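Proteasome assembly chaperone family protein (Pyrococcus furiosus DSM 3638, PDB 3WZ2) is an archaeal homolog of proteasome-assembly chaperones that probably works as a homo-oligomer in proteasome assembly or activation. Local coordinates at the interface of chains A and B. Sequence-based numbering; all coordinates share one arbitrary frame. Chains: chain A/B, Uncharacterized protein.

The interface of chains A and B. Residues chain A 61-63, 66-68; chain B 133-135, 140, 150-152, 154, 156, 164.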
ATOM      1  N   SER A  61      22.980  -5.894  10.449  1.00 24.88           N
ATOM      2  CA  SER A  61      23.812  -5.510  11.547  1.00 24.20           C
ATOM      3  C   SER A  61      24.927  -4.607  11.049  1.00 24.27           C
ATOM      4  O   SER A  61      25.504  -4.842  10.001  1.00 22.16           O
ATOM      5  CB  SER A  61      24.433  -6.736  12.205  1.00 25.98           C
ATOM      6  OG  SER A  61      23.467  -7.526  12.820  1.00 29.07           O
ATOM      7  N   LEU A  62      25.248  -3.590  11.835  1.00 23.25           N
ATOM      8  CA  LEU A  62      26.461  -2.838  11.665  1.00 25.36           C
ATOM      9  C   LEU A  62      27.520  -3.469  12.564  1.00 27.01           C
ATOM     10  O   LEU A  62      27.248  -3.811  13.713  1.00 29.41           O
ATOM     11  CB  LEU A  62      26.209  -1.393  12.060  1.00 29.36           C
ATOM     12  CG  LEU A  62      25.115  -0.708  11.213  1.00 35.61           C
ATOM     13  CD1 LEU A  62      24.868   0.680  11.736  1.00 39.29           C
ATOM     14  CD2 LEU A  62      25.469  -0.663   9.734  1.00 39.40           C
ATOM     15  N   ILE A  63      28.730  -3.634  12.046  1.00 26.71           N
ATOM     16  CA  ILE A  63      29.827  -4.142  12.864  1.00 25.59           C
ATOM     17  C   ILE A  63      30.677  -2.957  13.290  1.00 24.84           C
ATOM     18  O   ILE A  63      31.162  -2.217  12.446  1.00 23.45           O
ATOM     19  CB  ILE A  63      30.721  -5.134  12.111  1.00 25.71           C
ATOM     20  CG1 ILE A  63      29.890  -6.199  11.393  1.00 27.02           C
ATOM     21  CG2 ILE A  63      31.704  -5.761  13.076  1.00 26.15           C
ATOM     22  CD1 ILE A  63      28.946  -6.947  12.284  1.00 30.17           C
ATOM     23  N   GLY A  66      34.323  -4.960  15.997  1.00 27.90           N
ATOM     24  CA  GLY A  66      34.114  -6.423  16.090  1.00 27.87           C
ATOM     25  C   GLY A  66      32.909  -6.856  16.916  1.00 25.80           C
ATOM     26  O   GLY A  66      32.870  -7.980  17.376  1.00 27.01           O
ATOM     27  N   ARG A  67      31.886  -6.003  16.999  1.00 24.54           N
ATOM     28  CA  ARG A  67      30.622  -6.362  17.635  1.00 27.97           C
ATOM     29  C   ARG A  67      29.471  -6.034  16.691  1.00 25.51           C
ATOM     30  O   ARG A  67      29.396  -4.937  16.146  1.00 25.08           O
ATOM     31  CB  ARG A  67      30.464  -5.599  18.935  1.00 33.34           C
ATOM     32  CG  ARG A  67      31.446  -6.069  20.000  1.00 43.09           C
ATOM     33  CD  ARG A  67      31.156  -5.446  21.375  1.00 53.86           C
ATOM     34  NE  ARG A  67      32.327  -4.674  21.856  1.00 67.96           N
ATOM     35  CZ  ARG A  67      32.620  -3.425  21.462  1.00 74.11           C
ATOM     36  NH1 ARG A  67      31.834  -2.782  20.590  1.00 71.13           N
ATOM     37  NH2 ARG A  67      33.695  -2.806  21.944  1.00 74.19           N
ATOM     38  N   PRO A  68      28.560  -6.980  16.496  1.00 24.99           N
ATOM     39  CA  PRO A  68      27.347  -6.605  15.778  1.00 25.24           C
ATOM     40  C   PRO A  68      26.478  -5.633  16.557  1.00 23.76           C
ATOM     41  O   PRO A  68      26.322  -5.770  17.755  1.00 24.37           O
ATOM     42  CB  PRO A  68      26.628  -7.925  15.569  1.00 24.81           C
ATOM     43  CG  PRO A  68      27.213  -8.860  16.544  1.00 27.44           C
ATOM     44  CD  PRO A  68      28.594  -8.402  16.850  1.00 24.66           C
TER
ATOM     45  N   ILE B 133      32.577 -13.109  11.877  1.00 17.34           N
ATOM     46  CA  ILE B 133      32.132 -12.283  12.985  1.00 18.40           C
ATOM     47  C   ILE B 133      31.196 -13.126  13.833  1.00 18.29           C
ATOM     48  O   ILE B 133      30.448 -13.952  13.333  1.00 18.92           O
ATOM     49  CB  ILE B 133      31.458 -10.976  12.475  1.00 21.23           C
ATOM     50  CG1 ILE B 133      30.981 -10.079  13.620  1.00 22.78           C
ATOM     51  CG2 ILE B 133      30.285 -11.294  11.588  1.00 21.95           C
ATOM     52  CD1 ILE B 133      32.093  -9.479  14.468  1.00 23.17           C
ATOM     53  N   GLY B 134      31.271 -12.918  15.130  1.00 17.70           N
ATOM     54  CA  GLY B 134      30.537 -13.697  16.089  1.00 17.60           C
ATOM     55  C   GLY B 134      29.555 -12.801  16.798  1.00 17.15           C
ATOM     56  O   GLY B 134      29.759 -11.592  16.887  1.00 16.19           O
ATOM     57  N   GLY B 135      28.504 -13.404  17.326  1.00 17.59           N
ATOM     58  CA  GLY B 135      27.469 -12.654  18.021  1.00 19.60           C
ATOM     59  C   GLY B 135      27.884 -12.139  19.380  1.00 19.83           C
ATOM     60  O   GLY B 135      27.255 -11.244  19.906  1.00 21.45           O
ATOM     61  N   ASN B 140      33.656 -14.751  18.717  1.00 18.52           N
ATOM     62  CA  ASN B 140      34.786 -14.160  18.033  1.00 20.69           C
ATOM     63  C   ASN B 140      36.055 -14.988  18.369  1.00 21.80           C
ATOM     64  O   ASN B 140      36.892 -15.209  17.506  1.00 21.59           O
ATOM     65  CB  ASN B 140      35.028 -12.694  18.433  1.00 21.22           C
ATOM     66  CG  ASN B 140      34.183 -11.692  17.711  1.00 24.17           C
ATOM     67  OD1 ASN B 140      34.273 -10.456  17.946  1.00 26.26           O
ATOM     68  ND2 ASN B 140      33.400 -12.165  16.810  1.00 22.97           N
ATOM     69  N   ILE B 150      38.640 -11.559  12.180  1.00 25.04           N
ATOM     70  CA  ILE B 150      37.421 -10.927  12.630  1.00 24.94           C
ATOM     71  C   ILE B 150      37.205  -9.619  11.923  1.00 25.03           C
ATOM     72  O   ILE B 150      38.059  -8.770  11.918  1.00 24.58           O
ATOM     73  CB  ILE B 150      37.467 -10.669  14.139  1.00 26.57           C
ATOM     74  CG1 ILE B 150      37.668 -11.991  14.882  1.00 26.18           C
ATOM     75  CG2 ILE B 150      36.222  -9.950  14.630  1.00 25.93           C
ATOM     76  CD1 ILE B 150      36.683 -13.093  14.565  1.00 28.79           C
ATOM     77  N   LEU B 151      36.055  -9.473  11.281  1.00 24.14           N
ATOM     78  CA  LEU B 151      35.666  -8.203  10.742  1.00 24.89           C
ATOM     79  C   LEU B 151      35.483  -7.176  11.866  1.00 25.52           C
ATOM     80  O   LEU B 151      34.718  -7.414  12.808  1.00 28.26           O
ATOM     81  CB  LEU B 151      34.360  -8.362   9.971  1.00 28.25           C
ATOM     82  CG  LEU B 151      33.890  -7.146   9.160  1.00 32.86           C
ATOM     83  CD1 LEU B 151      34.907  -6.724   8.112  1.00 32.87           C
ATOM     84  CD2 LEU B 151      32.539  -7.450   8.509  1.00 33.66           C
ATOM     85  N   LYS B 152      36.146  -6.040  11.756  1.00 24.75           N
ATOM     86  CA  LYS B 152      36.120  -5.036  12.812  1.00 29.11           C
ATOM     87  C   LYS B 152      35.040  -3.989  12.557  1.00 26.89           C
ATOM     88  O   LYS B 152      34.332  -3.598  13.481  1.00 28.42           O
ATOM     89  CB  LYS B 152      37.488  -4.365  12.952  1.00 32.59           C
ATOM     90  CG  LYS B 152      38.559  -5.300  13.484  1.00 37.95           C
ATOM     91  CD  LYS B 152      38.177  -5.933  14.824  1.00 41.34           C
ATOM     92  CE  LYS B 152      39.421  -6.441  15.545  1.00 45.38           C
ATOM     93  NZ  LYS B 152      39.141  -7.723  16.226  1.00 46.20           N
ATOM     94  N   GLY B 154      32.091  -2.772   9.470  1.00 26.65           N
ATOM     95  CA  GLY B 154      31.418  -2.830   8.188  1.00 26.02           C
ATOM     96  C   GLY B 154      29.934  -3.077   8.425  1.00 25.94           C
ATOM     97  O   GLY B 154      29.462  -2.987   9.538  1.00 26.84           O
ATOM     98  N   ILE B 156      26.546  -5.795   7.457  1.00 22.36           N
ATOM     99  CA  ILE B 156      26.027  -7.039   6.903  1.00 22.83           C
ATOM    100  C   ILE B 156      24.517  -6.906   6.764  1.00 24.35           C
ATOM    101  O   ILE B 156      23.794  -6.902   7.773  1.00 21.69           O
ATOM    102  CB  ILE B 156      26.361  -8.235   7.789  1.00 23.37           C
ATOM    103  CG1 ILE B 156      27.867  -8.286   8.090  1.00 24.24           C
ATOM    104  CG2 ILE B 156      25.932  -9.513   7.103  1.00 22.60           C
ATOM    105  CD1 ILE B 156      28.264  -9.404   9.049  1.00 23.20           C
ATOM    106  N   LEU B 164      22.399 -12.878  12.706  1.00 18.27           N
ATOM    107  CA  LEU B 164      23.544 -12.682  13.596  1.00 18.11           C
ATOM    108  C   LEU B 164      23.075 -11.975  14.868  1.00 18.45           C
ATOM    109  O   LEU B 164      23.339 -12.428  15.980  1.00 17.42           O
ATOM    110  CB  LEU B 164      24.614 -11.854  12.898  1.00 18.16           C
ATOM    111  CG  LEU B 164      25.816 -11.404  13.710  1.00 18.00           C
ATOM    112  CD1 LEU B 164      26.586 -12.612  14.194  1.00 17.93           C
ATOM    113  CD2 LEU B 164      26.688 -10.482  12.885  1.00 17.62           C
TER
HETATM  114  O   HOH W   1      30.871  -9.957  18.876  1.00 23.29           O
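Strand 60-64 of chain A lies antiparallel along strand 154-157 of chain B, so the strand of one subunit adds to a strand of the next. A:Ser61 and B:Ile156 exchange N-H and C=O both ways; in the second bridge A:Ile63 N meets B:Gly154 O almost along the carbonyl axis at 2.7 Å, and B:Gly154 N returns a hydrogen bond to a lone pair of A:Ile63 O. Past the strand, A:Gly66, in a left-handed backbone conformation, gives its N to a lone pair of B:Lys152 O at 2.9 Å.

A:Ile63 carries much of the apolar contact. With its CG1 beside the backbone N (chi1 -48°), it sends CD1 tip to tip against B:Ile133 CG1 at 4.0 Å, while CG2 rests on the carbonyls of B:Leu151 and B:Lys152. B:Ile133, whose CG1 stands anti to its own N (chi1 -180°), brings CD1 against the carbonyl of A:Gly66. The ring carbon A:Pro68 CB meets B:Leu164 CD2 at 3.7 Å, the two side chains crossing at about a right angle.

As modelled, B:Asn140 OD1 sits 2.9 Å from A:Gly66 O, a clash of two acceptors. Its ND2 lies 2.8 Å from the backbone donor B:Gly134 N, so a turned amide, donating to A:Gly66 O, seems likelier. A water also bridges A:Gly66 O and B:Gly134 O.

Strand pairing backed by branched aliphatic side chains and a proline ring thus joins neighbouring copies, probably helping to build the five-subunit assembly.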